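PDB 2IMP: lactaldehyde dehydrogenase, which catalyses the irreversible NAD-dependent oxidation of L-lactaldehyde to L-lactate in L-fucose and L-rhamnose breakdown, and also oxidises glycolaldehyde. Local coordinates for residues A[434-437]-A[442-445]; A[8-13]-A[191-196]; A[373-378]-A[401-406]. All coordinates share one frame; numbering follows the deposited sequence.

Contact 1 (A[434-437]-A[442-445]); sequences ETYI and FEAM. With LAC (lactic acid), chain E.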
ATOM      1  N   GLU A 434     -16.218   0.177 -14.041  1.00  9.84           N
ATOM      2  CA  GLU A 434     -16.753  -1.036 -13.443  1.00 13.31           C
ATOM      3  C   GLU A 434     -17.264  -2.070 -14.466  1.00 14.77           C
ATOM      4  O   GLU A 434     -17.882  -1.718 -15.477  1.00 16.41           O
ATOM      5  CB  GLU A 434     -17.912  -0.709 -12.494  1.00 14.82           C
ATOM      6  CG  GLU A 434     -17.590   0.266 -11.379  1.00 18.11           C
ATOM      7  CD  GLU A 434     -18.816   0.607 -10.546  1.00 18.56           C
ATOM      8  OE1 GLU A 434     -19.928   0.654 -11.118  1.00 18.79           O
ATOM      9  OE2 GLU A 434     -18.664   0.840  -9.330  1.00 16.76           O
ATOM     10  N   THR A 435     -16.993  -3.338 -14.187  1.00 14.49           N
ATOM     11  CA  THR A 435     -17.453  -4.423 -15.035  1.00 14.77           C
ATOM     12  C   THR A 435     -18.028  -5.591 -14.216  1.00 15.14           C
ATOM     13  O   THR A 435     -17.303  -6.249 -13.465  1.00 16.76           O
ATOM     14  CB  THR A 435     -16.325  -4.985 -15.934  1.00 14.94           C
ATOM     15  OG1 THR A 435     -15.857  -3.966 -16.824  1.00 16.59           O
ATOM     16  CG2 THR A 435     -16.849  -6.155 -16.767  1.00 15.75           C
ATOM     17  N   TYR A 436     -19.327  -5.819 -14.353  1.00 16.24           N
ATOM     18  CA  TYR A 436     -19.980  -6.907 -13.641  1.00 17.14           C
ATOM     19  C   TYR A 436     -20.094  -8.188 -14.472  1.00 17.74           C
ATOM     20  O   TYR A 436     -20.595  -8.168 -15.595  1.00 17.91           O
ATOM     21  CB  TYR A 436     -21.375  -6.488 -13.179  1.00 16.31           C
ATOM     22  CG  TYR A 436     -21.367  -5.371 -12.174  1.00 17.98           C
ATOM     23  CD1 TYR A 436     -21.315  -4.042 -12.584  1.00 18.81           C
ATOM     24  CD2 TYR A 436     -21.384  -5.642 -10.807  1.00 18.77           C
ATOM     25  CE1 TYR A 436     -21.284  -3.005 -11.655  1.00 20.15           C
ATOM     26  CE2 TYR A 436     -21.351  -4.616  -9.870  1.00 18.27           C
ATOM     27  CZ  TYR A 436     -21.300  -3.299 -10.302  1.00 20.73           C
ATOM     28  OH  TYR A 436     -21.264  -2.279  -9.381  1.00 20.85           O
ATOM     29  N   ILE A 437     -19.614  -9.288 -13.909  1.00 17.04           N
ATOM     30  CA  ILE A 437     -19.664 -10.567 -14.590  1.00 19.22           C
ATOM     31  C   ILE A 437     -20.660 -11.575 -13.964  1.00 20.54           C
ATOM     32  O   ILE A 437     -20.525 -11.960 -12.798  1.00 18.89           O
ATOM     33  CB  ILE A 437     -18.263 -11.199 -14.643  1.00 18.87           C
ATOM     34  CG1 ILE A 437     -17.297 -10.229 -15.333  1.00 19.67           C
ATOM     35  CG2 ILE A 437     -18.312 -12.527 -15.397  1.00 19.16           C
ATOM     36  CD1 ILE A 437     -15.880 -10.742 -15.430  1.00 23.24           C
ATOM     37  N   PHE A 442     -24.476  -3.294  -9.031  1.00 30.22           N
ATOM     38  CA  PHE A 442     -24.587  -2.637  -7.729  1.00 28.99           C
ATOM     39  C   PHE A 442     -23.226  -2.587  -6.987  1.00 26.68           C
ATOM     40  O   PHE A 442     -22.741  -3.604  -6.496  1.00 22.82           O
ATOM     41  CB  PHE A 442     -25.622  -3.343  -6.848  1.00 33.18           C
ATOM     42  CG  PHE A 442     -26.068  -2.529  -5.653  1.00 39.69           C
ATOM     43  CD1 PHE A 442     -26.984  -3.048  -4.745  1.00 42.72           C
ATOM     44  CD2 PHE A 442     -25.577  -1.239  -5.440  1.00 42.29           C
ATOM     45  CE1 PHE A 442     -27.411  -2.296  -3.643  1.00 45.54           C
ATOM     46  CE2 PHE A 442     -25.996  -0.480  -4.344  1.00 44.24           C
ATOM     47  CZ  PHE A 442     -26.913  -1.010  -3.443  1.00 45.83           C
ATOM     48  N   GLU A 443     -22.634  -1.398  -6.924  1.00 23.04           N
ATOM     49  CA  GLU A 443     -21.332  -1.224  -6.293  1.00 20.95           C
ATOM     50  C   GLU A 443     -21.265  -1.468  -4.770  1.00 19.62           C
ATOM     51  O   GLU A 443     -22.145  -1.057  -4.017  1.00 21.34           O
ATOM     52  CB  GLU A 443     -20.775   0.178  -6.592  1.00 18.76           C
ATOM     53  CG  GLU A 443     -21.598   1.319  -6.013  1.00 19.08           C
ATOM     54  CD  GLU A 443     -22.590   1.893  -7.009  1.00 23.32           C
ATOM     55  OE1 GLU A 443     -23.247   1.106  -7.726  1.00 22.45           O
ATOM     56  OE2 GLU A 443     -22.718   3.136  -7.070  1.00 22.48           O
ATOM     57  N   ALA A 444     -20.206  -2.148  -4.350  1.00 16.72           N
ATOM     58  CA  ALA A 444     -19.975  -2.419  -2.941  1.00 15.95           C
ATOM     59  C   ALA A 444     -19.336  -1.202  -2.237  1.00 15.04           C
ATOM     60  O   ALA A 444     -18.605  -0.432  -2.874  1.00 13.42           O
ATOM     61  CB  ALA A 444     -19.066  -3.641  -2.794  1.00 16.26           C
ATOM     62  N   MET A 445     -19.609  -1.027  -0.947  1.00 12.60           N
ATOM     63  CA  MET A 445     -19.024   0.110  -0.249  1.00 13.22           C
ATOM     64  C   MET A 445     -17.484   0.089  -0.211  1.00 11.20           C
ATOM     65  O   MET A 445     -16.855   1.139  -0.123  1.00  9.20           O
ATOM     66  CB  MET A 445     -19.593   0.240   1.170  1.00 14.65           C
ATOM     67  CG  MET A 445     -19.436  -0.974   2.074  1.00 18.48           C
ATOM     68  SD  MET A 445     -20.393  -0.741   3.608  1.00 22.19           S
ATOM     69  CE  MET A 445     -22.033  -1.171   3.062  1.00 18.21           C
TER
HETATM   70  C   LAC E 508     -24.887   5.288  -7.994  0.52 43.24           C
HETATM   71  CA  LAC E 508     -25.858   6.409  -8.214  0.52 43.22           C
HETATM   72  CB  LAC E 508     -26.780   6.537  -6.988  0.52 43.15           C
HETATM   73  O   LAC E 508     -23.678   5.517  -7.960  0.52 44.13           O
HETATM   74  OHN LAC E 508     -25.151   7.652  -8.359  0.52 42.25           O
HETATM   75  OXT LAC E 508     -25.345   4.037  -7.880  0.52 43.85           O
HETATM   76  O   HOH W   1     -22.442   0.083 -10.194  1.00 29.18           O
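Tyr436 and Glu443 meet where a phenol oxygen comes against a backbone amide and both side chains share one water. Tyr436 OH lies 2.9 Å from Glu443 N, close to the ring plane, but the angle is poor for a hydrogen bond. The phenol end abuts the peptide between Phe442 and Glu443, with Tyr436 OH 3.1 Å from Phe442 C. The hydroxyl donates instead to the water, 2.8 Å from Tyr436 OH, and the water spends its own hydrogens on two carboxylates, Glu434 OE1 at 2.7 Å and Glu443 OE1 at 2.8 Å. One water thus ties together three side chains from both segments. The glutamate side chains run at a slant to one another, their carboxylate planes 74° apart, and their closest meeting is Glu434 OE2 against Glu443 CB at 3.5 Å.

The strand 434-437 belongs to the sheet of the aldehyde dehydrogenase catalytic domain, parallel to strand 409-416; on its other flank it continues, again in parallel, into a strand of the second subunit, where Tyr476 of that subunit stacks on Tyr436. The 442-445 loop carries Glu443, which binds lactate.

That residue owes its reach to its torsions: CG sits between the backbone N and carbonyl carbon (chi1 64°), a crowded position, and the chain bends at chi2 (-95°). The carboxylate has two sets of partners, OE1 taking the water while OE2 forms a salt bridge with Arg161 and lies 2.7 Å from O of the bound lactate. Glu434, extended beyond CG, is fixed by Thr412 at OE1 and by His449, which also binds lactate, at OE2. A phenylalanine in place of Tyr436 would probably leave the water without its hydrogen-bond donor, so that it holds the two glutamates less firmly.

Contact 2 (A[8-13]-A[191-196]); sequences PMYIDG and IVDEIG
Tyr10 and Asp193 join the N-terminal strand to a helix by one hydrogen bond, and the remaining contacts gather round it. In this bond Tyr10 OH donates to Asp193 OD2 over 2.8 Å. The carboxylate oxygen lies at the edge of the phenol ring, in its plane, and is approached on its anti side, 27° out of the carboxylate plane. Ring and carboxylate planes stand 67° apart, so the two groups meet steeply rather than lying flat on one another. Both side chains have CG trans to the backbone N (chi1 -167° for Tyr10), which carries the ring across to the helix and swings the carboxylate to the hydroxyl.

Van der Waals packing backs up the bond. The Tyr10 ring has Asp193 CB 3.6 Å from CE1, whereas across the ring Val192 CG1 is 4.2 Å from CE2, an oblique approach. The ring thus touches two successive helical residues.

A polar approach without bonding is also present: Gly13 O is 3.4 Å from Asp193 OD2, two acceptors that cannot bond to each other. Gly13 has positive phi, where a side chain would press on the carbonyl of Asp12. Just past the helix, Gly196 makes the same kind of demand, closing a Schellman motif in which its N bonds to Asp193 O at 3.2 Å.

Helix 183-195 links the parallel strands 172-176 and 202-204 as a beta-alpha-beta crossover of the dinucleotide-binding domain. Tyr10 is bonded through its backbone to Leu204 on the second of these strands and meets Phe15 of strand 14-16 edge-to-face, while Val192 packs against Ile75 of helix 65-81, which lines the same helix.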
ATOM      1  N   PRO A   8     -36.363  24.935   7.075  1.00 18.09           N
ATOM      2  CA  PRO A   8     -35.317  25.915   7.361  1.00 16.43           C
ATOM      3  C   PRO A   8     -33.981  25.265   6.937  1.00 18.41           C
ATOM      4  O   PRO A   8     -33.912  24.045   6.747  1.00 16.60           O
ATOM      5  CB  PRO A   8     -35.386  26.054   8.872  1.00 17.36           C
ATOM      6  CG  PRO A   8     -35.659  24.638   9.291  1.00 16.70           C
ATOM      7  CD  PRO A   8     -36.711  24.182   8.297  1.00 15.90           C
ATOM      8  N   MET A   9     -32.945  26.076   6.779  1.00 17.20           N
ATOM      9  CA  MET A   9     -31.642  25.536   6.446  1.00 17.03           C
ATOM     10  C   MET A   9     -30.882  25.170   7.733  1.00 16.55           C
ATOM     11  O   MET A   9     -31.313  25.528   8.833  1.00 17.55           O
ATOM     12  CB  MET A   9     -30.824  26.557   5.641  1.00 16.13           C
ATOM     13  CG  MET A   9     -31.363  26.831   4.237  1.00 17.55           C
ATOM     14  SD  MET A   9     -30.335  27.982   3.268  1.00 18.15           S
ATOM     15  CE  MET A   9     -31.611  28.973   2.456  1.00 16.13           C
ATOM     16  N   TYR A  10     -29.791  24.434   7.603  1.00 13.94           N
ATOM     17  CA  TYR A  10     -29.003  24.098   8.773  1.00 13.85           C
ATOM     18  C   TYR A  10     -27.605  24.702   8.647  1.00 14.19           C
ATOM     19  O   TYR A  10     -26.758  24.183   7.921  1.00 13.81           O
ATOM     20  CB  TYR A  10     -28.907  22.584   8.960  1.00 13.09           C
ATOM     21  CG  TYR A  10     -28.382  22.199  10.319  1.00 13.83           C
ATOM     22  CD1 TYR A  10     -29.168  22.366  11.464  1.00 13.72           C
ATOM     23  CD2 TYR A  10     -27.090  21.692  10.473  1.00 12.29           C
ATOM     24  CE1 TYR A  10     -28.678  22.025  12.731  1.00 14.41           C
ATOM     25  CE2 TYR A  10     -26.591  21.351  11.733  1.00 12.89           C
ATOM     26  CZ  TYR A  10     -27.386  21.525  12.854  1.00 14.76           C
ATOM     27  OH  TYR A  10     -26.891  21.202  14.092  1.00 13.95           O
ATOM     28  N   ILE A  11     -27.398  25.817   9.337  1.00 15.84           N
ATOM     29  CA  ILE A  11     -26.141  26.541   9.282  1.00 16.69           C
ATOM     30  C   ILE A  11     -25.480  26.813  10.650  1.00 17.38           C
ATOM     31  O   ILE A  11     -26.114  27.324  11.572  1.00 18.70           O
ATOM     32  CB  ILE A  11     -26.350  27.883   8.548  1.00 16.64           C
ATOM     33  CG1 ILE A  11     -26.881  27.609   7.137  1.00 18.99           C
ATOM     34  CG2 ILE A  11     -25.045  28.676   8.499  1.00 16.33           C
ATOM     35  CD1 ILE A  11     -27.426  28.833   6.418  1.00 18.46           C
ATOM     36  N   ASP A  12     -24.205  26.455  10.750  1.00 14.77           N
ATOM     37  CA  ASP A  12     -23.417  26.642  11.958  1.00 14.72           C
ATOM     38  C   ASP A  12     -24.020  26.049  13.259  1.00 14.65           C
ATOM     39  O   ASP A  12     -24.083  26.721  14.293  1.00 11.39           O
ATOM     40  CB  ASP A  12     -23.110  28.136  12.154  1.00 15.06           C
ATOM     41  CG  ASP A  12     -21.974  28.380  13.147  1.00 16.47           C
ATOM     42  OD1 ASP A  12     -21.263  27.414  13.501  1.00 15.86           O
ATOM     43  OD2 ASP A  12     -21.783  29.543  13.563  1.00 15.02           O
ATOM     44  N   GLY A  13     -24.468  24.800  13.184  1.00 13.99           N
ATOM     45  CA  GLY A  13     -24.995  24.133  14.359  1.00 13.24           C
ATOM     46  C   GLY A  13     -26.419  24.428  14.787  1.00 17.10           C
ATOM     47  O   GLY A  13     -26.820  24.048  15.890  1.00 17.33           O
ATOM     48  N   ILE A 191     -30.972  14.798  12.670  1.00 15.73           N
ATOM     49  CA  ILE A 191     -30.190  13.806  13.399  1.00 13.40           C
ATOM     50  C   ILE A 191     -28.830  14.396  13.826  1.00 14.80           C
ATOM     51  O   ILE A 191     -28.391  14.226  14.964  1.00 14.75           O
ATOM     52  CB  ILE A 191     -29.981  12.537  12.541  1.00 14.29           C
ATOM     53  CG1 ILE A 191     -31.318  11.795  12.412  1.00 13.57           C
ATOM     54  CG2 ILE A 191     -28.907  11.637  13.171  1.00 11.36           C
ATOM     55  CD1 ILE A 191     -31.326  10.695  11.377  1.00 16.14           C
ATOM     56  N   VAL A 192     -28.195  15.104  12.897  1.00 13.51           N
ATOM     57  CA  VAL A 192     -26.932  15.766  13.176  1.00 14.10           C
ATOM     58  C   VAL A 192     -27.084  16.773  14.331  1.00 14.74           C
ATOM     59  O   VAL A 192     -26.244  16.860  15.231  1.00 13.99           O
ATOM     60  CB  VAL A 192     -26.424  16.517  11.926  1.00 14.01           C
ATOM     61  CG1 VAL A 192     -25.268  17.441  12.298  1.00 13.59           C
ATOM     62  CG2 VAL A 192     -25.986  15.507  10.860  1.00 13.97           C
ATOM     63  N   ASP A 193     -28.178  17.523  14.285  1.00 15.84           N
ATOM     64  CA  ASP A 193     -28.456  18.502  15.324  1.00 17.46           C
ATOM     65  C   ASP A 193     -28.747  17.842  16.688  1.00 17.02           C
ATOM     66  O   ASP A 193     -28.230  18.265  17.718  1.00 18.76           O
ATOM     67  CB  ASP A 193     -29.647  19.364  14.921  1.00 17.22           C
ATOM     68  CG  ASP A 193     -29.824  20.560  15.825  1.00 19.60           C
ATOM     69  OD1 ASP A 193     -30.968  20.811  16.246  1.00 22.08           O
ATOM     70  OD2 ASP A 193     -28.822  21.251  16.108  1.00 18.13           O
ATOM     71  N   GLU A 194     -29.562  16.795  16.664  1.00 17.87           N
ATOM     72  CA  GLU A 194     -29.915  16.076  17.880  1.00 20.64           C
ATOM     73  C   GLU A 194     -28.740  15.413  18.616  1.00 19.57           C
ATOM     74  O   GLU A 194     -28.695  15.435  19.842  1.00 18.69           O
ATOM     75  CB  GLU A 194     -30.972  15.020  17.578  1.00 22.93           C
ATOM     76  CG  GLU A 194     -32.381  15.545  17.649  1.00 32.12           C
ATOM     77  CD  GLU A 194     -33.383  14.586  17.041  1.00 37.02           C
ATOM     78  OE1 GLU A 194     -33.248  13.360  17.268  1.00 38.11           O
ATOM     79  OE2 GLU A 194     -34.307  15.065  16.344  1.00 38.84           O
ATOM     80  N   ILE A 195     -27.806  14.824  17.872  1.00 18.29           N
ATOM     81  CA  ILE A 195     -26.664  14.179  18.510  1.00 18.71           C
ATOM     82  C   ILE A 195     -25.571  15.162  18.939  1.00 17.98           C
ATOM     83  O   ILE A 195     -24.605  14.782  19.586  1.00 20.20           O
ATOM     84  CB  ILE A 195     -26.022  13.108  17.609  1.00 20.85           C
ATOM     85  CG1 ILE A 195     -25.422  13.765  16.361  1.00 19.96           C
ATOM     86  CG2 ILE A 195     -27.066  12.064  17.233  1.00 20.50           C
ATOM     87  CD1 ILE A 195     -24.359  12.938  15.707  1.00 21.51           C
ATOM     88  N   GLY A 196     -25.735  16.421  18.546  1.00 16.83           N
ATOM     89  CA  GLY A 196     -24.787  17.447  18.932  1.00 16.63           C
ATOM     90  C   GLY A 196     -23.478  17.600  18.181  1.00 16.95           C
ATOM     91  O   GLY A 196     -22.515  18.122  18.752  1.00 16.14           O
TER

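Contact 3 (A[373-378]-A[401-406]); sequences VRQEMS and ISMAND
The amide of Gln375 is the flat group on which this contact turns, and it faces the carboxylate of Asp406 with the two planes 65° apart. Asp406 OD2 and Met403 CB both stand on one side of the amide plane, opposite its two ends. At the nitrogen end, Gln375 NE2 donates to Asp406 OD2 over 2.9 Å, in a bent bond of 134°; the acceptor is tilted from the amide plane, and the oxygen is met on its anti side. At the oxygen end, Gln375 OE1 comes to 3.3 Å from Met403 CB and is hydrogen-bonded to Tyr292 OH. Engaged at both ends, the amide is probably fixed in this orientation.

The glutamine reaches the helix because its CG is trans to the backbone N (chi1 -178°) and the chain then folds at chi2. The Gln375 and Met403 side chains run antiparallel past one another, Gln375 CB being 4.0 Å from Met403 SD, and the methionine leads on to Phe394 of strand 388-394.

The contact lies at the surface, away from the catalytic machinery. Gln375 sits in the loop before strand 388-394, while Met403 lies in the last turn of helix 397-405, whose carbonyls also bind Arg290, and Asp406 just beyond it. This helix carries the chain from strand 388-394 to the parallel strand 409-416, a beta-alpha-beta crossover of the aldehyde dehydrogenase catalytic domain.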
ATOM      1  N   VAL A 373     -32.841  -2.176 -32.866  1.00 40.99           N
ATOM      2  CA  VAL A 373     -32.165  -0.912 -32.642  1.00 41.24           C
ATOM      3  C   VAL A 373     -30.740  -0.923 -33.218  1.00 41.87           C
ATOM      4  O   VAL A 373     -30.077  -1.959 -33.223  1.00 41.41           O
ATOM      5  CB  VAL A 373     -32.083  -0.586 -31.133  1.00 41.40           C
ATOM      6  CG1 VAL A 373     -31.396   0.755 -30.923  1.00 40.76           C
ATOM      7  CG2 VAL A 373     -33.478  -0.568 -30.528  1.00 41.20           C
ATOM      8  N   ARG A 374     -30.290   0.219 -33.715  1.00 43.93           N
ATOM      9  CA  ARG A 374     -28.953   0.309 -34.277  1.00 45.63           C
ATOM     10  C   ARG A 374     -27.994   1.173 -33.438  1.00 45.18           C
ATOM     11  O   ARG A 374     -28.379   2.230 -32.934  1.00 43.93           O
ATOM     12  CB  ARG A 374     -29.016   0.863 -35.705  1.00 48.22           C
ATOM     13  CG  ARG A 374     -29.795  -0.000 -36.685  1.00 50.94           C
ATOM     14  CD  ARG A 374     -29.807   0.627 -38.071  1.00 55.11           C
ATOM     15  NE  ARG A 374     -30.563  -0.172 -39.033  1.00 59.51           N
ATOM     16  CZ  ARG A 374     -30.651   0.098 -40.334  1.00 61.11           C
ATOM     17  NH1 ARG A 374     -30.027   1.155 -40.843  1.00 61.56           N
ATOM     18  NH2 ARG A 374     -31.361  -0.692 -41.129  1.00 61.09           N
ATOM     19  N   GLN A 375     -26.761   0.700 -33.286  1.00 45.15           N
ATOM     20  CA  GLN A 375     -25.754   1.435 -32.533  1.00 45.51           C
ATOM     21  C   GLN A 375     -25.750   2.935 -32.885  1.00 46.30           C
ATOM     22  O   GLN A 375     -25.436   3.785 -32.052  1.00 47.24           O
ATOM     23  CB  GLN A 375     -24.371   0.838 -32.812  1.00 44.19           C
ATOM     24  CG  GLN A 375     -23.220   1.488 -32.055  1.00 42.05           C
ATOM     25  CD  GLN A 375     -23.409   1.447 -30.553  1.00 40.51           C
ATOM     26  OE1 GLN A 375     -23.811   0.429 -29.993  1.00 36.92           O
ATOM     27  NE2 GLN A 375     -23.107   2.558 -29.889  1.00 40.85           N
ATOM     28  N   GLU A 376     -26.123   3.219 -34.130  1.00 47.21           N
ATOM     29  CA  GLU A 376     -26.186   4.575 -34.657  1.00 48.14           C
ATOM     30  C   GLU A 376     -27.269   5.458 -33.996  1.00 47.50           C
ATOM     31  O   GLU A 376     -27.008   6.600 -33.625  1.00 47.59           O
ATOM     32  CB  GLU A 376     -26.452   4.524 -36.163  1.00 49.81           C
ATOM     33  CG  GLU A 376     -25.704   3.425 -36.901  1.00 53.78           C
ATOM     34  CD  GLU A 376     -26.163   3.278 -38.345  1.00 56.99           C
ATOM     35  OE1 GLU A 376     -26.014   4.246 -39.125  1.00 58.94           O
ATOM     36  OE2 GLU A 376     -26.675   2.195 -38.702  1.00 58.49           O
ATOM     37  N   MET A 377     -28.474   4.904 -33.871  1.00 47.43           N
ATOM     38  CA  MET A 377     -29.610   5.608 -33.282  1.00 47.63           C
ATOM     39  C   MET A 377     -29.288   6.464 -32.039  1.00 48.00           C
ATOM     40  O   MET A 377     -28.534   6.046 -31.162  1.00 47.97           O
ATOM     41  CB  MET A 377     -30.721   4.609 -32.936  1.00 47.87           C
ATOM     42  CG  MET A 377     -31.528   4.135 -34.141  1.00 48.15           C
ATOM     43  SD  MET A 377     -32.793   2.898 -33.753  1.00 47.13           S
ATOM     44  CE  MET A 377     -32.549   1.734 -35.104  1.00 47.77           C
ATOM     45  N   SER A 378     -29.878   7.655 -31.987  1.00 48.09           N
ATOM     46  CA  SER A 378     -29.662   8.575 -30.878  1.00 48.58           C
ATOM     47  C   SER A 378     -30.071   8.026 -29.496  1.00 48.07           C
ATOM     48  O   SER A 378     -29.599   8.511 -28.468  1.00 47.42           O
ATOM     49  CB  SER A 378     -30.398   9.893 -31.138  1.00 49.11           C
ATOM     50  OG  SER A 378     -31.789   9.680 -31.292  1.00 51.36           O
ATOM     51  N   ILE A 401     -17.978  -5.583 -27.595  1.00 24.33           N
ATOM     52  CA  ILE A 401     -17.043  -4.768 -26.832  1.00 24.84           C
ATOM     53  C   ILE A 401     -16.839  -3.394 -27.485  1.00 26.05           C
ATOM     54  O   ILE A 401     -16.824  -2.362 -26.813  1.00 26.85           O
ATOM     55  CB  ILE A 401     -15.669  -5.465 -26.709  1.00 23.68           C
ATOM     56  CG1 ILE A 401     -15.799  -6.722 -25.849  1.00 23.03           C
ATOM     57  CG2 ILE A 401     -14.647  -4.513 -26.099  1.00 23.93           C
ATOM     58  CD1 ILE A 401     -14.503  -7.474 -25.675  1.00 25.12           C
ATOM     59  N   SER A 402     -16.698  -3.412 -28.806  1.00 26.77           N
ATOM     60  CA  SER A 402     -16.512  -2.199 -29.580  1.00 26.51           C
ATOM     61  C   SER A 402     -17.714  -1.242 -29.495  1.00 26.46           C
ATOM     62  O   SER A 402     -17.539  -0.029 -29.389  1.00 27.84           O
ATOM     63  CB  SER A 402     -16.241  -2.554 -31.040  1.00 26.52           C
ATOM     64  OG  SER A 402     -16.102  -1.381 -31.815  1.00 32.67           O
ATOM     65  N   MET A 403     -18.924  -1.799 -29.542  1.00 25.91           N
ATOM     66  CA  MET A 403     -20.131  -0.986 -29.440  1.00 24.04           C
ATOM     67  C   MET A 403     -20.365  -0.454 -28.014  1.00 23.58           C
ATOM     68  O   MET A 403     -20.825   0.673 -27.826  1.00 22.72           O
ATOM     69  CB  MET A 403     -21.355  -1.779 -29.912  1.00 26.76           C
ATOM     70  CG  MET A 403     -21.356  -2.058 -31.412  1.00 28.65           C
ATOM     71  SD  MET A 403     -22.890  -2.792 -32.020  1.00 34.61           S
ATOM     72  CE  MET A 403     -22.532  -4.511 -31.793  1.00 29.35           C
ATOM     73  N   ALA A 404     -20.049  -1.279 -27.020  1.00 22.16           N
ATOM     74  CA  ALA A 404     -20.182  -0.852 -25.636  1.00 21.34           C
ATOM     75  C   ALA A 404     -19.239   0.340 -25.349  1.00 19.74           C
ATOM     76  O   ALA A 404     -19.632   1.324 -24.723  1.00 18.99           O
ATOM     77  CB  ALA A 404     -19.863  -2.014 -24.693  1.00 20.54           C
ATOM     78  N   ASN A 405     -18.004   0.232 -25.837  1.00 19.74           N
ATOM     79  CA  ASN A 405     -17.024   1.299 -25.663  1.00 20.70           C
ATOM     80  C   ASN A 405     -17.378   2.567 -26.448  1.00 21.82           C
ATOM     81  O   ASN A 405     -16.895   3.653 -26.138  1.00 23.88           O
ATOM     82  CB  ASN A 405     -15.626   0.839 -26.081  1.00 18.14           C
ATOM     83  CG  ASN A 405     -15.019  -0.134 -25.098  1.00 19.31           C
ATOM     84  OD1 ASN A 405     -15.354  -0.119 -23.917  1.00 18.44           O
ATOM     85  ND2 ASN A 405     -14.111  -0.975 -25.576  1.00 16.94           N
ATOM     86  N   ASP A 406     -18.218   2.407 -27.465  1.00 23.58           N
ATOM     87  CA  ASP A 406     -18.645   3.534 -28.280  1.00 24.10           C
ATOM     88  C   ASP A 406     -19.665   4.422 -27.546  1.00 24.43           C
ATOM     89  O   ASP A 406     -20.851   4.453 -27.881  1.00 23.56           O
ATOM     90  CB  ASP A 406     -19.237   3.031 -29.597  1.00 26.56           C
ATOM     91  CG  ASP A 406     -19.717   4.160 -30.485  1.00 29.58           C
ATOM     92  OD1 ASP A 406     -18.946   5.121 -30.687  1.00 30.31           O
ATOM     93  OD2 ASP A 406     -20.860   4.087 -30.979  1.00 31.88           O
TER

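How the contacts relate
Along the chain contact 2 comes first, contact 3 next and contact 1 last, each closing before the next opens. Contacts 1 and 3 belong to the catalytic domain: their centres are 22 Å apart, their nearest atoms about 8 Å, and strand 409-416, which follows helix 397-405, pairs with strand 434-437. Contact 2 lies on the opposite side of the chain's centre, in the dinucleotide-binding half, its centre 34 Å from that of contact 1 and 48 Å from that of contact 3. Of the three, contact 1 holds a lactate-binding residue and meets a neighbouring subunit; contacts 2 and 3 join helices to a strand and to a loop in the two domains.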